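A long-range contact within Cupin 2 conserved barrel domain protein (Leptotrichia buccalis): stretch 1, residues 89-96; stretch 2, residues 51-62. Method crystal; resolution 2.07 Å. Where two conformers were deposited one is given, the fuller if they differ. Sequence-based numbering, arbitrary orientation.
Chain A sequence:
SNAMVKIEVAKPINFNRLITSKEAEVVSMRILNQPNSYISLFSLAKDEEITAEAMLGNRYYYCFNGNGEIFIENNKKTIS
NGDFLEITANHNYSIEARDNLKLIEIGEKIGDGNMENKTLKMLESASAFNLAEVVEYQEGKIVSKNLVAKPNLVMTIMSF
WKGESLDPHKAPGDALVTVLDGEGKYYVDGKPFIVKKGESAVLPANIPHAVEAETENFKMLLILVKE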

# COMPACT_ATOMS: atom_id res chain seq x y z
N ALA A 89 -17.72 -0.92 4.46
CA ALA A 89 -18.73 -1.66 3.69
C ALA A 89 -20.10 -0.96 3.68
O ALA A 89 -20.44 -0.21 4.59
CB ALA A 89 -18.88 -3.08 4.26
N ASN A 90 -20.86 -1.23 2.61
CA ASN A 90 -22.24 -0.74 2.44
C ASN A 90 -22.32 0.76 2.11
O ASN A 90 -23.34 1.43 2.38
CB ASN A 90 -23.10 -1.12 3.66
CG ASN A 90 -23.02 -2.62 4.00
OD1 ASN A 90 -23.17 -3.47 3.12
ND2 ASN A 90 -22.76 -2.93 5.27
N HIS A 91 -21.26 1.30 1.50
CA HIS A 91 -21.24 2.71 1.09
C HIS A 91 -20.99 2.88 -0.39
O HIS A 91 -20.00 2.35 -0.94
CB HIS A 91 -20.20 3.48 1.89
CG HIS A 91 -20.60 3.72 3.32
ND1 HIS A 91 -20.10 2.97 4.37
CD2 HIS A 91 -21.47 4.60 3.87
CE1 HIS A 91 -20.64 3.38 5.50
NE2 HIS A 91 -21.48 4.37 5.22
N ASN A 92 -21.89 3.61 -1.04
CA ASN A 92 -21.65 4.10 -2.38
C ASN A 92 -20.61 5.18 -2.27
O ASN A 92 -20.62 5.97 -1.30
CB ASN A 92 -22.89 4.74 -3.00
CG ASN A 92 -23.93 3.73 -3.39
OD1 ASN A 92 -23.65 2.79 -4.14
ND2 ASN A 92 -25.14 3.91 -2.90
N TYR A 93 -19.71 5.20 -3.25
CA TYR A 93 -18.75 6.28 -3.37
C TYR A 93 -18.30 6.47 -4.81
O TYR A 93 -18.54 5.64 -5.67
CB TYR A 93 -17.55 6.05 -2.42
CG TYR A 93 -16.67 4.84 -2.72
CD1 TYR A 93 -16.99 3.59 -2.20
CD2 TYR A 93 -15.53 4.95 -3.50
CE1 TYR A 93 -16.20 2.48 -2.46
CE2 TYR A 93 -14.72 3.85 -3.76
CZ TYR A 93 -15.06 2.62 -3.23
OH TYR A 93 -14.29 1.52 -3.49
N SER A 94 -17.69 7.61 -5.05
CA SER A 94 -17.02 7.86 -6.30
C SER A 94 -15.67 8.45 -5.94
O SER A 94 -15.52 9.04 -4.85
CB SER A 94 -17.84 8.81 -7.18
OG SER A 94 -18.09 10.04 -6.51
N ILE A 95 -14.70 8.27 -6.84
CA ILE A 95 -13.36 8.90 -6.74
C ILE A 95 -13.05 9.68 -8.02
O ILE A 95 -13.05 9.09 -9.12
CB ILE A 95 -12.26 7.87 -6.54
CG1 ILE A 95 -12.57 6.98 -5.32
CG2 ILE A 95 -10.90 8.55 -6.35
CD1 ILE A 95 -11.46 5.95 -5.00
N GLU A 96 -12.82 10.99 -7.88
CA GLU A 96 -12.52 11.87 -9.00
C GLU A 96 -11.07 12.31 -8.96
O GLU A 96 -10.54 12.72 -7.93
CB GLU A 96 -13.43 13.11 -9.00
CG GLU A 96 -14.90 12.81 -9.13
CD GLU A 96 -15.81 14.08 -9.30
OE1 GLU A 96 -17.04 13.92 -9.49
OE2 GLU A 96 -15.29 15.21 -9.25
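Stretch 2 51-62: TAEAMLGNRYYY

Stretch 2 enters as the end of a strand, crosses a loop and leaves as a second strand, and it meets stretch 1 in both strands and in the loop between them. Thr51 and Ala52 run antiparallel to Tyr93 and Ser94. Thr51, at phi/psi -119/138, forms a non-hydrogen-bonded pair with Ser94, their CA atoms 4.1 Å apart. The two side chains share a face of the sheet, and Thr51 CG2 lies 3.9 Å from Ser94 CB; small residues with hydroxyls suit this partly open site.

Ala52 makes the hydrogen-bonded pair with Tyr93. Ala52 N donates to Tyr93 O at 2.8 Å and Tyr93 N donates to Ala52 O at 2.9 Å, both nearly linear, as a regular bridge requires. On the face away from Thr51 and Ser94, Ala52 CB sits over the Tyr93 ring, 3.6 Å from its centroid and 3.3 Å from Tyr93 CZ. A methyl is compact enough to lie this close, giving a CH-pi contact.

The strand then ends, and the chain stays extended through Glu53, Ala54 and Met55. Glu53 directs its CA-to-CB bond away overall, which suits an exposed, charged residue, while its CA comes 3.1 Å from Asn92 OD1. Ala54 packs its CB 3.6 Å from Asn90 C, a small side chain lying against backbone. Met55, present as selenomethionine, accepts a hydrogen bond through its O from Asn90 N at 2.9 Å, so the pairing of the two stretches persists beyond the sheet; its CG is 4.2 Å from Tyr93 CE1.

Leu56, at -73/-24, breaks the extended run and points away, though its O lies 3.9 Å from Ala89 CB. Gly57 follows, its C also 3.9 Å from Ala89 CB. Asn58 starts away, but its amide end returns, and OD1 accepts a hydrogen bond from Ala89 N at 3.0 Å, taking the place of a backbone acceptor.

Strand 59-62 runs nearly parallel to strand 93-96, at 12°, but their axes approach no closer than 11.9 Å, so long side chains must span the gap. Arg59 points toward stretch 1 and brings CG to 3.5 Å from Tyr93 OH; its NE donates to a water that also hydrogen-bonds to Tyr93 OH. Tyr60 and Tyr62 are out of reach, whereas Tyr61 points toward stretch 1. Its OH lies 2.7 Å from Tyr93 OH, at hydrogen-bonding distance, and Ile95 CD1 covers one face of its ring, 3.9 Å from the centroid, a buried apolar contact.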

# COMPACT_ATOMS: atom_id res chain seq x y z
N THR A 51 -16.51 4.83 -9.91
CA THR A 51 -17.67 4.81 -9.01
C THR A 51 -17.82 3.41 -8.46
O THR A 51 -17.64 2.44 -9.18
CB THR A 51 -18.98 5.18 -9.72
OG1 THR A 51 -19.15 4.36 -10.87
CG2 THR A 51 -19.00 6.63 -10.14
N ALA A 52 -18.12 3.30 -7.17
CA ALA A 52 -18.31 2.01 -6.54
C ALA A 52 -19.64 2.00 -5.81
O ALA A 52 -19.95 2.91 -5.04
CB ALA A 52 -17.20 1.72 -5.60
N GLU A 53 -20.43 0.96 -6.07
CA GLU A 53 -21.72 0.77 -5.40
C GLU A 53 -21.47 0.20 -3.99
O GLU A 53 -20.33 -0.11 -3.64
CB GLU A 53 -22.68 -0.15 -6.20
CG GLU A 53 -22.57 -0.12 -7.76
CD GLU A 53 -23.36 0.99 -8.46
OE1 GLU A 53 -24.59 1.09 -8.24
OE2 GLU A 53 -22.76 1.75 -9.25
N ALA A 54 -22.53 0.07 -3.18
CA ALA A 54 -22.41 -0.34 -1.76
C ALA A 54 -21.73 -1.72 -1.60
O ALA A 54 -22.39 -2.77 -1.65
CB ALA A 54 -23.80 -0.31 -1.05
N MSE A 55 -20.41 -1.67 -1.39
CA MSE A 55 -19.51 -2.84 -1.42
C MSE A 55 -19.75 -3.80 -0.26
O MSE A 55 -20.10 -3.37 0.84
CB MSE A 55 -18.08 -2.34 -1.35
CG MSE A 55 -17.68 -1.44 -2.52
SE MSE A 55 -17.68 -2.48 -4.21
CE MSE A 55 -19.27 -1.88 -5.19
N LEU A 56 -19.58 -5.10 -0.52
CA LEU A 56 -19.81 -6.14 0.51
C LEU A 56 -18.69 -6.16 1.59
O LEU A 56 -18.92 -6.64 2.70
CB LEU A 56 -19.98 -7.54 -0.11
CG LEU A 56 -21.38 -8.20 -0.11
CD1 LEU A 56 -21.43 -9.38 -1.10
CD2 LEU A 56 -21.82 -8.65 1.32
N GLY A 57 -17.50 -5.66 1.24
CA GLY A 57 -16.41 -5.51 2.21
C GLY A 57 -15.77 -4.13 2.18
O GLY A 57 -16.05 -3.31 1.28
N ASN A 58 -14.89 -3.88 3.16
CA ASN A 58 -14.21 -2.60 3.29
C ASN A 58 -13.20 -2.38 2.17
O ASN A 58 -12.67 -3.34 1.58
CB ASN A 58 -13.51 -2.50 4.65
CG ASN A 58 -14.46 -2.78 5.82
OD1 ASN A 58 -15.44 -2.08 6.02
ND2 ASN A 58 -14.16 -3.82 6.59
N ARG A 59 -12.95 -1.11 1.88
CA ARG A 59 -11.93 -0.71 0.92
C ARG A 59 -11.01 0.31 1.58
O ARG A 59 -11.47 1.17 2.35
CB ARG A 59 -12.57 -0.07 -0.29
CG ARG A 59 -13.56 -0.95 -1.06
CD ARG A 59 -12.83 -1.89 -2.01
NE ARG A 59 -13.73 -2.78 -2.75
CZ ARG A 59 -14.21 -3.94 -2.29
NH1 ARG A 59 -13.95 -4.35 -1.05
NH2 ARG A 59 -14.98 -4.69 -3.06
N TYR A 60 -9.73 0.19 1.27
CA TYR A 60 -8.70 1.07 1.75
C TYR A 60 -7.90 1.53 0.53
O TYR A 60 -7.67 0.75 -0.39
CB TYR A 60 -7.76 0.34 2.72
CG TYR A 60 -8.49 -0.37 3.81
CD1 TYR A 60 -8.75 0.25 5.00
CD2 TYR A 60 -8.93 -1.67 3.64
CE1 TYR A 60 -9.50 -0.39 6.02
CE2 TYR A 60 -9.66 -2.33 4.64
CZ TYR A 60 -9.94 -1.68 5.82
OH TYR A 60 -10.64 -2.33 6.82
N TYR A 61 -7.46 2.78 0.57
CA TYR A 61 -6.74 3.42 -0.50
C TYR A 61 -5.51 4.06 0.04
O TYR A 61 -5.60 4.76 1.08
CB TYR A 61 -7.61 4.50 -1.14
CG TYR A 61 -8.75 3.91 -1.92
CD1 TYR A 61 -8.54 3.40 -3.19
CD2 TYR A 61 -10.03 3.79 -1.37
CE1 TYR A 61 -9.54 2.83 -3.92
CE2 TYR A 61 -11.06 3.21 -2.10
CZ TYR A 61 -10.79 2.74 -3.38
OH TYR A 61 -11.75 2.13 -4.12
N TYR A 62 -4.40 3.84 -0.64
CA TYR A 62 -3.17 4.63 -0.41
C TYR A 62 -2.84 5.36 -1.70
O TYR A 62 -2.73 4.74 -2.77
CB TYR A 62 -2.01 3.72 0.04
CG TYR A 62 -0.71 4.49 0.17
CD1 TYR A 62 -0.55 5.44 1.19
CD2 TYR A 62 0.29 4.38 -0.77
CE1 TYR A 62 0.57 6.20 1.30
CE2 TYR A 62 1.47 5.16 -0.64
CZ TYR A 62 1.57 6.07 0.39
OH TYR A 62 2.67 6.85 0.56
O HOH W 1 -14.24 -1.27 -5.05